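Local atomic coordinates of putative acyl-[acyl-carrier-protein] desaturase DesA2 (Mycobacterium tuberculosis, PDB entry 1ZA0), a protein that may introduce double bonds into fatty acyl chains carried on acyl carrier protein, as a di-iron desaturase of mycobacterial fatty acid biosynthesis. Residues E106-L109 against H110-L114; Y206-D209 against E210-A214; L250-L253 against I254-R257. All coordinates share one frame; numbering follows the deposited sequence.

Overall arrangement
The three contacts are local, each between residues on successive turns of a helix, and follow one another along the chain. Contact 1 lies on helix 95-121, which supplies the manganese ligand E107 to the ferritin-like four-helix bundle. Contact 2 opens helix 208-221 just after helix 176-206 ends, and contact 3 sits on helix 247-260. The centre of contact 1 is about 33 Å from that of contact 2 and about 26 Å from that of contact 3, on the opposite side of the chain's centre; contacts 2 and 3 are about 19 Å apart, centre to centre. None touches another. Contact 1 alone holds a metal ligand, whereas helices 208-221 and 247-260 pack beside the bundle.

Contact 1 (E106-L109 against H110-L114); sequences EEHL and HAIAL. With MN (manganese (II) ion), chain B.
E107 and H110 lie one helical turn apart on helix 95-121 and bring the E-x-x-H motif of the di-iron carboxylate proteins to one side of it. From CB the chain of E107 turns to CG, which stands beside the backbone N (chi1 -67°), and a second bend at chi2 swings the carboxylate to the metal. CD is 3.1 Å from the manganese ion, and OE2 binds it at 2.1 Å. OE1 takes a weak hydrogen bond from a water that is itself a metal ligand, and forms a salt bridge with K76. E159, E189 and H192 supply further ligands.

The imidazole of H110 stands nearly perpendicular to this carboxylate, with ND1 4.1 Å from E107 OE2. One of its faces lies over E106 O, which sits 3.2 Å from the ring plane near its centre; the same carbonyl accepts the backbone N-H of H110. The ring's nitrogens are engaged outside the two segments, NE2 with D188 and ND1 with K76, which thus reaches both motif residues, while the carboxylate of E106 reaches H192 and R102.

On another side of the helix, H108 and I112 make a CH-pi contact: CD1 of I112 lies over the imidazole face, 3.9 Å from the ring centroid. The ethyl arm of isoleucine is long enough to lay CD1 over the flat ring.

E107 and H110 would both probably bind iron in the di-iron form, as in related desaturases, yet here H110 is not a ligand of the manganese. Its bonds to D188 and K76 probably hold the ring in place.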
ATOM      1  N   GLU A 106      -0.158   3.253  11.157  1.00 28.03           N
ATOM      2  CA  GLU A 106      -0.805   3.806   9.950  1.00 27.48           C
ATOM      3  C   GLU A 106      -1.355   2.719   9.024  1.00 27.82           C
ATOM      4  O   GLU A 106      -2.495   2.833   8.575  1.00 27.78           O
ATOM      5  CB  GLU A 106       0.095   4.760   9.212  1.00 25.91           C
ATOM      6  CG  GLU A 106       0.381   6.013  10.018  1.00 26.67           C
ATOM      7  CD  GLU A 106       1.297   7.049   9.275  1.00 31.56           C
ATOM      8  OE1 GLU A 106       1.648   6.888   8.070  1.00 31.32           O
ATOM      9  OE2 GLU A 106       1.574   8.074   9.909  1.00 27.24           O
ATOM     10  N   GLU A 107      -0.572   1.679   8.798  1.00 26.21           N
ATOM     11  CA  GLU A 107      -0.996   0.556   8.030  1.00 28.41           C
ATOM     12  C   GLU A 107      -2.274  -0.087   8.667  1.00 29.01           C
ATOM     13  O   GLU A 107      -3.247  -0.501   7.963  1.00 27.44           O
ATOM     14  CB  GLU A 107       0.114  -0.494   7.923  1.00 28.36           C
ATOM     15  CG  GLU A 107       1.356  -0.104   7.124  1.00 30.84           C
ATOM     16  CD  GLU A 107       1.041   0.151   5.651  1.00 31.37           C
ATOM     17  OE1 GLU A 107       0.454  -0.686   4.993  1.00 31.87           O
ATOM     18  OE2 GLU A 107       1.313   1.217   5.183  1.00 35.23           O
ATOM     19  N   HIS A 108      -2.220  -0.258   9.956  1.00 27.93           N
ATOM     20  CA  HIS A 108      -3.321  -0.854  10.669  1.00 29.53           C
ATOM     21  C   HIS A 108      -4.597  -0.028  10.499  1.00 27.93           C
ATOM     22  O   HIS A 108      -5.663  -0.561  10.363  1.00 26.44           O
ATOM     23  CB  HIS A 108      -3.044  -0.893  12.156  1.00 30.13           C
ATOM     24  CG  HIS A 108      -4.042  -1.706  12.902  1.00 35.33           C
ATOM     25  ND1 HIS A 108      -4.103  -1.724  14.274  1.00 41.19           N
ATOM     26  CD2 HIS A 108      -5.025  -2.540  12.470  1.00 39.74           C
ATOM     27  CE1 HIS A 108      -5.049  -2.567  14.661  1.00 41.16           C
ATOM     28  NE2 HIS A 108      -5.627  -3.073  13.586  1.00 39.50           N
ATOM     29  N   LEU A 109      -4.454   1.275  10.649  1.00 27.79           N
ATOM     30  CA  LEU A 109      -5.510   2.243  10.475  1.00 27.37           C
ATOM     31  C   LEU A 109      -6.225   2.100   9.121  1.00 26.83           C
ATOM     32  O   LEU A 109      -7.459   2.106   9.080  1.00 24.99           O
ATOM     33  CB  LEU A 109      -5.001   3.666  10.697  1.00 29.02           C
ATOM     34  CG  LEU A 109      -6.167   4.703  10.660  1.00 33.36           C
ATOM     35  CD1 LEU A 109      -6.840   4.834  12.039  1.00 38.10           C
ATOM     36  CD2 LEU A 109      -5.671   6.017  10.195  1.00 36.50           C
ATOM     37  N   HIS A 110      -5.457   1.885   8.063  1.00 25.67           N
ATOM     38  CA  HIS A 110      -5.951   1.678   6.734  1.00 24.72           C
ATOM     39  C   HIS A 110      -6.819   0.430   6.691  1.00 25.03           C
ATOM     40  O   HIS A 110      -7.934   0.485   6.155  1.00 24.82           O
ATOM     41  CB  HIS A 110      -4.755   1.474   5.704  1.00 24.03           C
ATOM     42  CG  HIS A 110      -3.845   2.661   5.618  1.00 24.27           C
ATOM     43  ND1 HIS A 110      -2.578   2.607   5.044  1.00 24.60           N
ATOM     44  CD2 HIS A 110      -4.052   3.959   5.976  1.00 24.07           C
ATOM     45  CE1 HIS A 110      -2.056   3.826   5.084  1.00 22.24           C
ATOM     46  NE2 HIS A 110      -2.929   4.662   5.641  1.00 24.03           N
ATOM     47  N   ALA A 111      -6.315  -0.670   7.275  1.00 24.79           N
ATOM     48  CA  ALA A 111      -7.049  -1.942   7.324  1.00 25.71           C
ATOM     49  C   ALA A 111      -8.398  -1.761   8.108  1.00 25.77           C
ATOM     50  O   ALA A 111      -9.445  -2.244   7.676  1.00 25.38           O
ATOM     51  CB  ALA A 111      -6.181  -3.038   7.955  1.00 25.98           C
ATOM     52  N   ILE A 112      -8.398  -1.014   9.205  1.00 26.82           N
ATOM     53  CA  ILE A 112      -9.629  -0.852   9.970  1.00 26.91           C
ATOM     54  C   ILE A 112     -10.645  -0.079   9.145  1.00 27.70           C
ATOM     55  O   ILE A 112     -11.835  -0.443   9.103  1.00 25.14           O
ATOM     56  CB  ILE A 112      -9.376  -0.088  11.282  1.00 27.15           C
ATOM     57  CG1 ILE A 112      -8.471  -0.910  12.248  1.00 29.77           C
ATOM     58  CG2 ILE A 112     -10.678   0.225  11.955  1.00 29.12           C
ATOM     59  CD1 ILE A 112      -7.774   0.079  13.322  1.00 30.98           C
ATOM     60  N   ALA A 113     -10.194   1.035   8.545  1.00 26.24           N
ATOM     61  CA  ALA A 113     -11.088   1.898   7.764  1.00 26.97           C
ATOM     62  C   ALA A 113     -11.727   1.062   6.614  1.00 26.01           C
ATOM     63  O   ALA A 113     -12.935   1.071   6.429  1.00 27.98           O
ATOM     64  CB  ALA A 113     -10.355   3.045   7.160  1.00 25.34           C
ATOM     65  N   LEU A 114     -10.906   0.323   5.872  1.00 25.90           N
ATOM     66  CA  LEU A 114     -11.425  -0.459   4.764  1.00 26.29           C
ATOM     67  C   LEU A 114     -12.418  -1.524   5.209  1.00 26.04           C
ATOM     68  O   LEU A 114     -13.466  -1.697   4.602  1.00 25.95           O
ATOM     69  CB  LEU A 114     -10.313  -1.131   3.972  1.00 27.14           C
ATOM     70  CG  LEU A 114      -9.393  -0.243   3.111  1.00 30.71           C
ATOM     71  CD1 LEU A 114      -8.086  -1.005   2.873  1.00 30.94           C
ATOM     72  CD2 LEU A 114     -10.032   0.066   1.739  1.00 31.36           C
TER
HETATM   73 MN    MN B 888       2.023   2.049   3.341  1.00 29.89          MN
HETATM   74  O   HOH W   1       1.706   0.153   2.339  1.00 28.28           O

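Contact 2 (Y206-D209 against E210-A214)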
ATOM      1  N   TYR A 206      26.235   5.646   1.441  1.00 42.16           N
ATOM      2  CA  TYR A 206      27.099   4.899   2.337  1.00 43.01           C
ATOM      3  C   TYR A 206      27.651   3.600   1.752  1.00 43.71           C
ATOM      4  O   TYR A 206      28.854   3.286   1.900  1.00 42.14           O
ATOM      5  CB  TYR A 206      26.344   4.650   3.644  1.00 44.23           C
ATOM      6  CG  TYR A 206      27.100   3.736   4.642  1.00 47.87           C
ATOM      7  CD1 TYR A 206      28.399   4.054   5.109  1.00 51.96           C
ATOM      8  CD2 TYR A 206      26.496   2.579   5.140  1.00 53.36           C
ATOM      9  CE1 TYR A 206      29.074   3.215   6.034  1.00 52.39           C
ATOM     10  CE2 TYR A 206      27.156   1.746   6.050  1.00 54.82           C
ATOM     11  CZ  TYR A 206      28.433   2.064   6.487  1.00 54.10           C
ATOM     12  OH  TYR A 206      28.993   1.225   7.418  1.00 58.09           O
ATOM     13  N   THR A 207      26.786   2.824   1.106  1.00 43.01           N
ATOM     14  CA  THR A 207      27.136   1.519   0.615  1.00 43.41           C
ATOM     15  C   THR A 207      26.558   1.247  -0.771  1.00 44.35           C
ATOM     16  O   THR A 207      25.645   0.407  -0.999  1.00 43.17           O
ATOM     17  CB  THR A 207      26.757   0.391   1.652  1.00 44.46           C
ATOM     18  OG1 THR A 207      27.164  -0.866   1.103  1.00 45.26           O
ATOM     19  CG2 THR A 207      25.209   0.246   1.799  1.00 43.85           C
ATOM     20  N   ARG A 208      27.162   1.922  -1.745  1.00 44.86           N
ATOM     21  CA  ARG A 208      26.590   2.036  -3.094  1.00 45.31           C
ATOM     22  C   ARG A 208      26.296   0.753  -3.872  1.00 46.01           C
ATOM     23  O   ARG A 208      25.188   0.585  -4.419  1.00 44.44           O
ATOM     24  CB  ARG A 208      27.484   2.968  -3.955  1.00 44.93           C
ATOM     25  CG  ARG A 208      26.808   3.531  -5.119  1.00 45.21           C
ATOM     26  CD  ARG A 208      27.720   4.256  -6.060  1.00 45.65           C
ATOM     27  NE  ARG A 208      27.056   4.584  -7.321  1.00 46.35           N
ATOM     28  CZ  ARG A 208      26.178   5.557  -7.487  1.00 44.14           C
ATOM     29  NH1 ARG A 208      25.861   6.343  -6.496  1.00 42.93           N
ATOM     30  NH2 ARG A 208      25.621   5.745  -8.675  1.00 47.24           N
ATOM     31  N   ASP A 209      27.277  -0.137  -4.014  1.00 46.25           N
ATOM     32  CA  ASP A 209      27.110  -1.197  -4.973  1.00 46.77           C
ATOM     33  C   ASP A 209      26.159  -2.244  -4.418  1.00 45.90           C
ATOM     34  O   ASP A 209      25.542  -2.963  -5.178  1.00 47.02           O
ATOM     35  CB  ASP A 209      28.447  -1.878  -5.344  1.00 48.25           C
ATOM     36  CG  ASP A 209      29.404  -0.959  -6.069  1.00 51.46           C
ATOM     37  OD1 ASP A 209      28.988  -0.218  -6.996  1.00 59.55           O
ATOM     38  OD2 ASP A 209      30.610  -0.933  -5.766  1.00 57.90           O
ATOM     39  N   GLU A 210      26.112  -2.350  -3.107  1.00 45.09           N
ATOM     40  CA  GLU A 210      25.150  -3.174  -2.387  1.00 45.11           C
ATOM     41  C   GLU A 210      23.718  -2.704  -2.719  1.00 43.10           C
ATOM     42  O   GLU A 210      22.878  -3.507  -3.137  1.00 41.11           O
ATOM     43  CB  GLU A 210      25.408  -3.043  -0.871  1.00 45.62           C
ATOM     44  CG  GLU A 210      24.914  -4.214  -0.042  1.00 48.21           C
ATOM     45  CD  GLU A 210      24.910  -3.913   1.436  1.00 50.72           C
ATOM     46  OE1 GLU A 210      24.103  -4.548   2.163  1.00 54.47           O
ATOM     47  OE2 GLU A 210      25.689  -3.014   1.883  1.00 52.39           O
ATOM     48  N   THR A 211      23.489  -1.393  -2.553  1.00 40.89           N
ATOM     49  CA  THR A 211      22.181  -0.775  -2.775  1.00 39.11           C
ATOM     50  C   THR A 211      21.742  -0.920  -4.229  1.00 38.72           C
ATOM     51  O   THR A 211      20.647  -1.367  -4.510  1.00 37.25           O
ATOM     52  CB  THR A 211      22.201   0.664  -2.250  1.00 39.37           C
ATOM     53  OG1 THR A 211      22.633   0.653  -0.872  1.00 35.43           O
ATOM     54  CG2 THR A 211      20.773   1.252  -2.167  1.00 38.58           C
ATOM     55  N   ILE A 212      22.648  -0.672  -5.161  1.00 39.10           N
ATOM     56  CA  ILE A 212      22.376  -0.859  -6.568  1.00 40.05           C
ATOM     57  C   ILE A 212      21.994  -2.304  -6.896  1.00 40.88           C
ATOM     58  O   ILE A 212      21.024  -2.530  -7.652  1.00 40.07           O
ATOM     59  CB  ILE A 212      23.545  -0.311  -7.474  1.00 40.73           C
ATOM     60  CG1 ILE A 212      23.618   1.225  -7.349  1.00 41.91           C
ATOM     61  CG2 ILE A 212      23.352  -0.687  -8.937  1.00 40.26           C
ATOM     62  CD1 ILE A 212      24.790   1.908  -8.068  1.00 44.44           C
ATOM     63  N   ALA A 213      22.734  -3.257  -6.344  1.00 40.40           N
ATOM     64  CA  ALA A 213      22.437  -4.661  -6.563  1.00 41.52           C
ATOM     65  C   ALA A 213      21.071  -5.028  -6.007  1.00 40.43           C
ATOM     66  O   ALA A 213      20.382  -5.785  -6.614  1.00 40.84           O
ATOM     67  CB  ALA A 213      23.515  -5.560  -5.900  1.00 42.51           C
ATOM     68  N   ALA A 214      20.744  -4.502  -4.840  1.00 39.81           N
ATOM     69  CA  ALA A 214      19.441  -4.715  -4.249  1.00 40.29           C
ATOM     70  C   ALA A 214      18.339  -4.123  -5.155  1.00 39.56           C
ATOM     71  O   ALA A 214      17.333  -4.768  -5.393  1.00 41.22           O
ATOM     72  CB  ALA A 214      19.401  -4.167  -2.867  1.00 39.52           C
TER
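A chi1 of -179° in T207 turns OG1 opposite the main-chain N and out toward E210, whose extended chain (chi1 -156°) reaches back to it. These two side chains join at the start of helix 208-221, where T207 occupies the N-cap position. The threonine hydroxyl makes no capping bond; instead OG1 donates to E210 OE2 at 2.7 Å, and the carboxylate oxygen accepts through its anti lone pair. A short polar residue and an acid three positions later suit this first turn, since a negative charge near the N-terminal end generally interacts favourably with the helix dipole.

The carbonyl of T207 is gripped twice by T211. The backbone N of T211, 3.2 Å from T207 O, closes the first turn almost in line with the C=O bond, whereas the hydroxyl OG1 donates to the same oxygen from above the carbonyl plane at 3.0 Å. T211 is buried, and this bond gives its hydroxyl a backbone partner, with C203 O a further, weak one, inside an interface with V149 of helix 148-172 and with V200 and L204 of helix 176-206. A threonine fits there because its side chain is small enough to pack between these helices while the hydroxyl turns back to the backbone.

Farther round the helix, R208, extended from CG to NE, passes obliquely across I212, an aliphatic residue able to pack against methylenes and charged end. I212 also touches L204, E266 and S268. Its CD1 approaches R208 CG at 3.9 Å and comes nearer still, 3.6 Å, to R208 NE.

Contact 3 (L250-L253 against I254-R257)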
ATOM      1  N   LEU A 250       3.177  -1.291 -13.081  1.00 38.81           N
ATOM      2  CA  LEU A 250       4.292  -1.741 -12.282  1.00 39.46           C
ATOM      3  C   LEU A 250       5.598  -1.421 -12.969  1.00 40.44           C
ATOM      4  O   LEU A 250       6.511  -0.871 -12.359  1.00 41.28           O
ATOM      5  CB  LEU A 250       4.176  -3.224 -12.025  1.00 39.74           C
ATOM      6  CG  LEU A 250       5.261  -3.865 -11.176  1.00 39.89           C
ATOM      7  CD1 LEU A 250       5.378  -3.215  -9.772  1.00 40.86           C
ATOM      8  CD2 LEU A 250       5.004  -5.391 -11.008  1.00 39.36           C
ATOM      9  N   ARG A 251       5.675  -1.781 -14.244  1.00 40.47           N
ATOM     10  CA  ARG A 251       6.812  -1.465 -15.095  1.00 42.09           C
ATOM     11  C   ARG A 251       7.099   0.054 -15.084  1.00 39.98           C
ATOM     12  O   ARG A 251       8.179   0.485 -14.759  1.00 39.86           O
ATOM     13  CB  ARG A 251       6.556  -2.065 -16.528  1.00 43.31           C
ATOM     14  CG  ARG A 251       7.776  -2.075 -17.499  1.00 49.47           C
ATOM     15  CD  ARG A 251       7.456  -2.138 -19.040  1.00 55.00           C
ATOM     16  NE  ARG A 251       6.966  -0.837 -19.552  1.00 60.87           N
ATOM     17  CZ  ARG A 251       7.311  -0.253 -20.707  1.00 64.72           C
ATOM     18  NH1 ARG A 251       8.202  -0.798 -21.545  1.00 66.87           N
ATOM     19  NH2 ARG A 251       6.761   0.917 -21.025  1.00 66.25           N
ATOM     20  N   GLN A 252       6.130   0.889 -15.374  1.00 37.98           N
ATOM     21  CA  GLN A 252       6.396   2.308 -15.300  1.00 37.48           C
ATOM     22  C   GLN A 252       6.890   2.783 -13.898  1.00 36.40           C
ATOM     23  O   GLN A 252       7.846   3.555 -13.835  1.00 34.33           O
ATOM     24  CB  GLN A 252       5.182   3.157 -15.695  1.00 38.05           C
ATOM     25  CG  GLN A 252       5.499   4.597 -16.107  1.00 40.34           C
ATOM     26  CD  GLN A 252       6.638   4.655 -17.160  1.00 44.60           C
ATOM     27  OE1 GLN A 252       6.464   4.125 -18.247  1.00 43.68           O
ATOM     28  NE2 GLN A 252       7.804   5.253 -16.805  1.00 44.37           N
ATOM     29  N   LEU A 253       6.241   2.379 -12.800  1.00 35.58           N
ATOM     30  CA  LEU A 253       6.636   2.944 -11.474  1.00 35.78           C
ATOM     31  C   LEU A 253       8.051   2.464 -11.112  1.00 34.35           C
ATOM     32  O   LEU A 253       8.773   3.179 -10.459  1.00 32.21           O
ATOM     33  CB  LEU A 253       5.650   2.643 -10.331  1.00 36.49           C
ATOM     34  CG  LEU A 253       5.495   1.230  -9.812  1.00 37.15           C
ATOM     35  CD1 LEU A 253       6.537   0.903  -8.736  1.00 34.11           C
ATOM     36  CD2 LEU A 253       4.070   0.994  -9.265  1.00 36.32           C
ATOM     37  N   ILE A 254       8.421   1.258 -11.528  1.00 34.69           N
ATOM     38  CA  ILE A 254       9.761   0.781 -11.289  1.00 35.24           C
ATOM     39  C   ILE A 254      10.811   1.687 -11.993  1.00 35.64           C
ATOM     40  O   ILE A 254      11.808   2.037 -11.413  1.00 35.60           O
ATOM     41  CB  ILE A 254       9.969  -0.640 -11.742  1.00 35.48           C
ATOM     42  CG1 ILE A 254       9.231  -1.625 -10.855  1.00 38.91           C
ATOM     43  CG2 ILE A 254      11.501  -1.013 -11.668  1.00 36.22           C
ATOM     44  CD1 ILE A 254       8.992  -3.012 -11.563  1.00 39.11           C
ATOM     45  N   SER A 255      10.590   1.982 -13.267  1.00 36.43           N
ATOM     46  CA  SER A 255      11.380   2.973 -14.004  1.00 36.19           C
ATOM     47  C   SER A 255      11.420   4.342 -13.331  1.00 34.65           C
ATOM     48  O   SER A 255      12.480   4.902 -13.161  1.00 35.11           O
ATOM     49  CB  SER A 255      10.806   3.126 -15.415  1.00 36.95           C
ATOM     50  OG  SER A 255      11.571   4.011 -16.196  1.00 37.66           O
ATOM     51  N   ASP A 256      10.278   4.876 -12.937  1.00 33.96           N
ATOM     52  CA  ASP A 256      10.230   6.139 -12.224  1.00 33.01           C
ATOM     53  C   ASP A 256      10.986   6.129 -10.883  1.00 32.74           C
ATOM     54  O   ASP A 256      11.562   7.131 -10.514  1.00 31.49           O
ATOM     55  CB  ASP A 256       8.802   6.592 -11.944  1.00 33.79           C
ATOM     56  CG  ASP A 256       7.920   6.716 -13.194  1.00 35.86           C
ATOM     57  OD1 ASP A 256       8.433   6.885 -14.326  1.00 37.67           O
ATOM     58  OD2 ASP A 256       6.661   6.668 -13.073  1.00 39.42           O
ATOM     59  N   ARG A 257      10.942   5.042 -10.145  1.00 31.45           N
ATOM     60  CA  ARG A 257      11.581   5.005  -8.849  1.00 31.04           C
ATOM     61  C   ARG A 257      13.114   4.991  -9.041  1.00 30.58           C
ATOM     62  O   ARG A 257      13.849   5.662  -8.327  1.00 32.26           O
ATOM     63  CB  ARG A 257      11.091   3.786  -8.082  1.00 30.62           C
ATOM     64  CG  ARG A 257      11.665   3.582  -6.728  1.00 30.74           C
ATOM     65  CD  ARG A 257      11.317   4.666  -5.810  1.00 32.12           C
ATOM     66  NE  ARG A 257      12.369   5.675  -5.762  1.00 32.24           N
ATOM     67  CZ  ARG A 257      12.241   6.814  -5.155  1.00 32.63           C
ATOM     68  NH1 ARG A 257      11.097   7.123  -4.528  1.00 33.40           N
ATOM     69  NH2 ARG A 257      13.267   7.649  -5.115  1.00 32.76           N
TER
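Polar contact centres on Q252 and D256, one turn apart on helix 247-260. The amide NE2 of Q252 donates to D256 OD1 at 3.0 Å along a fairly straight path (N-H...O 164°). The acceptor lies close to the amide plane, but the amide itself comes from above the carboxylate plane. A bend at chi2 (50°) folds the glutamine chain along the helix toward its partner. Q252 NE2 also hydrogen-bonds T274 OG1, and S255 OG receives the backbone N-H of T274, so this side holds the end of the modelled chain.

Apolar contact lies on another side. I254 CD1 meets L250 CG at 3.8 Å, while its CG1 lies 3.2 Å from L250 O. L250 also touches F245 of a loop and C161 of helix 148-172, and a branched leucine and isoleucine suit such a buried seam.

Backbone bonds join each residue from 250 to 253 to the one four places later.

R257 sends its end away from L253 to form a salt bridge with E193 and a cation-pi contact with W261. The helix therefore separates its chemistry: hydrocarbon packs inward, amide and carboxylate pair beside T274, and the arginine's charge is met by an acid of helix 176-206.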